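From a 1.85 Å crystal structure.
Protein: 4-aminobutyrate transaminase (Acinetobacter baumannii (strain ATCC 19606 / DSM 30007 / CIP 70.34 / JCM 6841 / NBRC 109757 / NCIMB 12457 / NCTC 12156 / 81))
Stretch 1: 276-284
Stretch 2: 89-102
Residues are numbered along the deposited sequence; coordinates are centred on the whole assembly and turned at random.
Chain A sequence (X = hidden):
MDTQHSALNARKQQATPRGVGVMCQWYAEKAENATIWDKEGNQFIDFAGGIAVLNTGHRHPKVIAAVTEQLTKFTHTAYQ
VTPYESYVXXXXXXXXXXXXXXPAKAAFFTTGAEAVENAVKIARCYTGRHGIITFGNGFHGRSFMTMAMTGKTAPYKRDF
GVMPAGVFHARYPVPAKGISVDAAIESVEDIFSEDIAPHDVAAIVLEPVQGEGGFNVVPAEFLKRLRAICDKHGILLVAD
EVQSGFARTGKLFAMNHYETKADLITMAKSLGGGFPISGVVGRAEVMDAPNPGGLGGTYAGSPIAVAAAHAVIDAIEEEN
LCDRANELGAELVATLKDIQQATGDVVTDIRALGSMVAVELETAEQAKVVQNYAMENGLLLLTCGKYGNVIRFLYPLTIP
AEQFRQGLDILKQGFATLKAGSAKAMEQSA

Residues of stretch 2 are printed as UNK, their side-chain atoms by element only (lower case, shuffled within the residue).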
# COMPACT_ATOMS: atom_id res chain seq x y z
N PRO A 276 -29.19 -0.05 -14.80
CA PRO A 276 -27.75 -0.02 -14.44
C PRO A 276 -26.86 -0.10 -15.67
O PRO A 276 -26.82 -1.13 -16.37
CB PRO A 276 -27.57 -1.24 -13.53
CG PRO A 276 -28.92 -1.42 -12.89
CD PRO A 276 -29.91 -1.09 -14.04
N ILE A 277 -26.09 0.98 -15.88
CA ILE A 277 -25.03 1.01 -16.88
C ILE A 277 -24.14 2.20 -16.56
O ILE A 277 -24.60 3.20 -15.99
CB ILE A 277 -25.63 1.14 -18.31
CG1 ILE A 277 -24.54 1.16 -19.40
CG2 ILE A 277 -26.50 2.42 -18.43
CD1 ILE A 277 -25.08 0.92 -20.88
N SER A 278 -22.88 2.14 -17.03
CA SER A 278 -21.88 3.22 -16.88
C SER A 278 -21.01 3.20 -18.12
O SER A 278 -21.18 2.34 -18.99
CB SER A 278 -20.99 3.01 -15.64
OG SER A 278 -20.15 1.88 -15.84
N GLY A 279 -20.11 4.20 -18.26
CA GLY A 279 -19.16 4.09 -19.35
C GLY A 279 -17.98 5.03 -19.17
O GLY A 279 -17.99 5.91 -18.32
N VAL A 280 -16.99 4.84 -20.04
CA VAL A 280 -15.79 5.67 -20.09
C VAL A 280 -15.63 5.99 -21.55
O VAL A 280 -15.67 5.07 -22.37
CB VAL A 280 -14.52 4.95 -19.60
CG1 VAL A 280 -13.32 5.86 -19.76
CG2 VAL A 280 -14.66 4.57 -18.13
N VAL A 281 -15.46 7.28 -21.87
CA VAL A 281 -15.14 7.68 -23.24
C VAL A 281 -13.83 8.45 -23.18
O VAL A 281 -13.56 9.12 -22.18
CB VAL A 281 -16.28 8.51 -23.87
CG1 VAL A 281 -16.64 9.79 -23.02
CG2 VAL A 281 -15.97 8.84 -25.36
N GLY A 282 -13.00 8.33 -24.21
CA GLY A 282 -11.79 9.15 -24.18
C GLY A 282 -10.96 9.04 -25.44
O GLY A 282 -11.35 8.40 -26.41
N ARG A 283 -9.76 9.64 -25.37
CA ARG A 283 -8.90 9.63 -26.55
C ARG A 283 -8.63 8.19 -26.95
O ARG A 283 -8.35 7.35 -26.11
CB ARG A 283 -7.58 10.38 -26.26
CG ARG A 283 -7.76 11.86 -25.88
CD ARG A 283 -6.43 12.42 -25.26
NE ARG A 283 -5.33 11.97 -26.06
CZ ARG A 283 -4.11 11.75 -25.59
NH1 ARG A 283 -3.83 11.97 -24.29
NH2 ARG A 283 -3.17 11.32 -26.43
N ALA A 284 -8.77 7.89 -28.24
CA ALA A 284 -8.63 6.49 -28.69
C ALA A 284 -7.33 5.84 -28.21
O ALA A 284 -7.32 4.66 -27.81
CB ALA A 284 -8.68 6.42 -30.22
N UNK A 89 -23.23 0.57 -31.28
CA UNK A 89 -23.89 1.78 -31.73
C UNK A 89 -23.87 2.83 -30.62
O UNK A 89 -23.72 4.03 -30.89
c UNK A 89 -25.35 1.47 -32.18
N UNK A 90 -24.09 2.41 -29.35
CA UNK A 90 -24.05 3.37 -28.24
C UNK A 90 -22.66 3.99 -28.11
O UNK A 90 -22.53 5.19 -27.90
c UNK A 90 -25.91 4.64 -26.00
c UNK A 90 -24.69 3.66 -25.72
c UNK A 90 -24.45 2.71 -26.91
c UNK A 90 -24.90 2.82 -24.43
N UNK A 91 -21.60 3.18 -28.25
CA UNK A 91 -20.25 3.74 -28.23
C UNK A 91 -20.09 4.79 -29.33
O UNK A 91 -19.59 5.90 -29.08
c UNK A 91 -19.23 2.61 -28.38
N UNK A 92 -20.62 4.49 -30.55
CA UNK A 92 -20.50 5.45 -31.65
C UNK A 92 -21.19 6.76 -31.32
O UNK A 92 -20.68 7.85 -31.60
c UNK A 92 -21.04 2.96 -34.62
o UNK A 92 -20.35 2.41 -35.50
c UNK A 92 -20.30 3.70 -33.50
o UNK A 92 -22.30 2.91 -34.60
c UNK A 92 -21.10 4.83 -32.94
N UNK A 93 -22.39 6.66 -30.72
CA UNK A 93 -23.16 7.86 -30.41
C UNK A 93 -22.48 8.71 -29.32
O UNK A 93 -22.52 9.94 -29.37
n UNK A 93 -27.65 7.83 -30.84
n UNK A 93 -29.52 9.07 -30.39
n UNK A 93 -29.36 6.92 -29.55
c UNK A 93 -28.84 7.96 -30.24
c UNK A 93 -24.57 7.43 -29.99
c UNK A 93 -26.84 6.62 -30.81
c UNK A 93 -25.35 6.86 -31.21
N UNK A 94 -21.90 8.08 -28.32
CA UNK A 94 -21.17 8.84 -27.29
C UNK A 94 -19.89 9.39 -27.86
O UNK A 94 -19.52 10.54 -27.56
c UNK A 94 -20.90 7.91 -26.07
c UNK A 94 -22.81 8.58 -24.56
c UNK A 94 -22.22 7.48 -25.39
c UNK A 94 -19.96 8.56 -25.03
N UNK A 95 -19.14 8.58 -28.64
CA UNK A 95 -17.91 9.10 -29.26
C UNK A 95 -18.20 10.35 -30.06
O UNK A 95 -17.41 11.31 -30.08
c UNK A 95 -16.69 6.88 -29.53
c UNK A 95 -17.27 8.08 -30.22
n UNK A 95 -16.61 5.77 -30.24
o UNK A 95 -16.34 6.96 -28.35
N UNK A 96 -19.33 10.36 -30.76
CA UNK A 96 -19.63 11.51 -31.58
C UNK A 96 -19.87 12.76 -30.73
O UNK A 96 -19.51 13.87 -31.12
o UNK A 96 -23.23 11.06 -34.00
o UNK A 96 -23.63 13.20 -33.55
c UNK A 96 -21.37 12.37 -33.29
c UNK A 96 -22.85 12.20 -33.65
c UNK A 96 -20.88 11.19 -32.43
N UNK A 97 -20.48 12.60 -29.56
CA UNK A 97 -20.94 13.71 -28.75
C UNK A 97 -19.96 14.17 -27.67
O UNK A 97 -20.09 15.31 -27.18
c UNK A 97 -25.87 11.81 -30.52
n UNK A 97 -24.88 10.99 -30.88
c UNK A 97 -24.60 12.40 -28.47
n UNK A 97 -26.95 11.94 -31.33
c UNK A 97 -22.23 13.29 -28.08
c UNK A 97 -23.38 13.16 -29.08
n UNK A 97 -25.79 12.48 -29.36
N UNK A 98 -19.02 13.34 -27.29
CA UNK A 98 -18.20 13.63 -26.10
C UNK A 98 -17.13 14.66 -26.43
O UNK A 98 -16.57 14.64 -27.52
c UNK A 98 -17.50 12.36 -25.62
N UNK A 99 -16.81 15.55 -25.50
CA UNK A 99 -15.77 16.56 -25.79
C UNK A 99 -14.35 16.01 -25.57
O UNK A 99 -13.70 16.24 -24.57
c UNK A 99 -16.89 17.02 -23.69
c UNK A 99 -16.10 17.69 -24.80
c UNK A 99 -17.66 15.88 -24.33
N UNK A 100 -13.85 15.32 -26.58
CA UNK A 100 -12.57 14.61 -26.57
C UNK A 100 -11.79 15.12 -27.77
O UNK A 100 -12.35 15.26 -28.86
c UNK A 100 -12.59 12.74 -24.10
c UNK A 100 -12.76 13.07 -26.67
c UNK A 100 -13.45 12.49 -25.40
c UNK A 100 -11.38 12.34 -27.03
N UNK A 101 -10.51 15.36 -27.59
CA UNK A 101 -9.67 15.85 -28.68
C UNK A 101 -9.24 14.68 -29.56
O UNK A 101 -8.55 13.76 -29.09
c UNK A 101 -8.45 16.59 -28.13
N UNK A 102 -9.62 14.72 -30.85
CA UNK A 102 -9.24 13.69 -31.79
C UNK A 102 -10.23 12.54 -31.69
O UNK A 102 -11.21 12.66 -30.99
O HOH W 1 -5.95 13.79 -28.81

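Position 89 lies in a helix that begins earlier in the chain. It has one side-chain carbon, far from stretch 1. It is Ala89.

Position 90 carries four carbons, forked at the second. One fork tip touches Ile277. The fork at the second carbon marks leucine, so this is Leu90. Leu90 CD2 lies 4.0 Å from Ile277 CD1. Its CA-to-CB bond points toward stretch 1.

Position 91 has a single carbon and touches nothing on stretch 1. It is Ala91.

Position 92 has three carbons, the third carrying two oxygens. That is a carboxylate on a two-carbon stem, Glu92. It is out of reach of stretch 1, and both oxygens are hydrogen-bonded elsewhere in the structure.

Position 93 has three carbons, a nitrogen, then a carbon with two more nitrogens. This guanidinium makes it Arg93, also out of reach.

Position 94 has four carbons, forked at the first, with one arm two carbons long. The short arm touches Val281. Branching at CB with unequal arms gives Ile94. Ile94 CG2 lies 3.9 Å from Val281 CB.

Position 95 has two carbons, the second carrying one oxygen and one nitrogen. The oxygen reaches Val281. It is an amide on a short stem, Asn95. Its CA-to-CB bond points sideways, but the end comes nearer, and Asn95 OD1 lies 3.6 Å from Val281 CG2. Since that methyl is no donor, this is packing without a hydrogen bond.

Position 96 has three carbons ending in two oxygens. It is Glu96, exposed and out of reach of stretch 1.

Position 97 again has three carbons, a nitrogen and a guanidinium carbon with two nitrogens. It is Arg97. Arg97 NH1 donates to Arg93 O at 3.0 Å and forms a salt bridge with Glu96 OE2 at 3.5 Å. The helix ends here.

Position 98 has one carbon, which touches Val281. It is Ala98, the first residue to leave helical phi/psi. Ala98 CB lies 3.8 Å from Val281 CG1. Ala98 N still donates to Ile94 O at 2.9 Å.

Position 99 has three carbons that close a ring onto the backbone nitrogen. It is Pro99, with no contact to stretch 1.

Position 100 has four carbons, forked at the first, one arm two carbons long. The side chain packs on Val281, Gly282 and Arg283. It is Ile100. Ile100 CD1 lies 3.7 Å from Gly282 CA, and Ile100 CG2 lies 3.8 Å from Arg283 CG.

Position 101 has one carbon, and its backbone O lies near Arg283. It is Ala101. Ala101 O lies 3.8 Å from Arg283 CG.

Position 102 has no side-chain atoms, so it is Gly102. Its positive phi suits glycine.

No direct hydrogen bond joins the stretches; the contact is mainly apolar packing. Val281 is its centre, touching Ile94, Asn95, Ala98 and Ile100. Gly282 has no side chain, and Ile100 reaches its CA. Near Arg283, water 1 bridges the stretches: its O donates to Ala101 O at 2.6 Å and accepts a weak bond from Arg283 NE at 3.4 Å. Ile277 and Leu90 add a separate apolar pair.

Stretch 2, residues 89-102: ALAERINERAPIAG
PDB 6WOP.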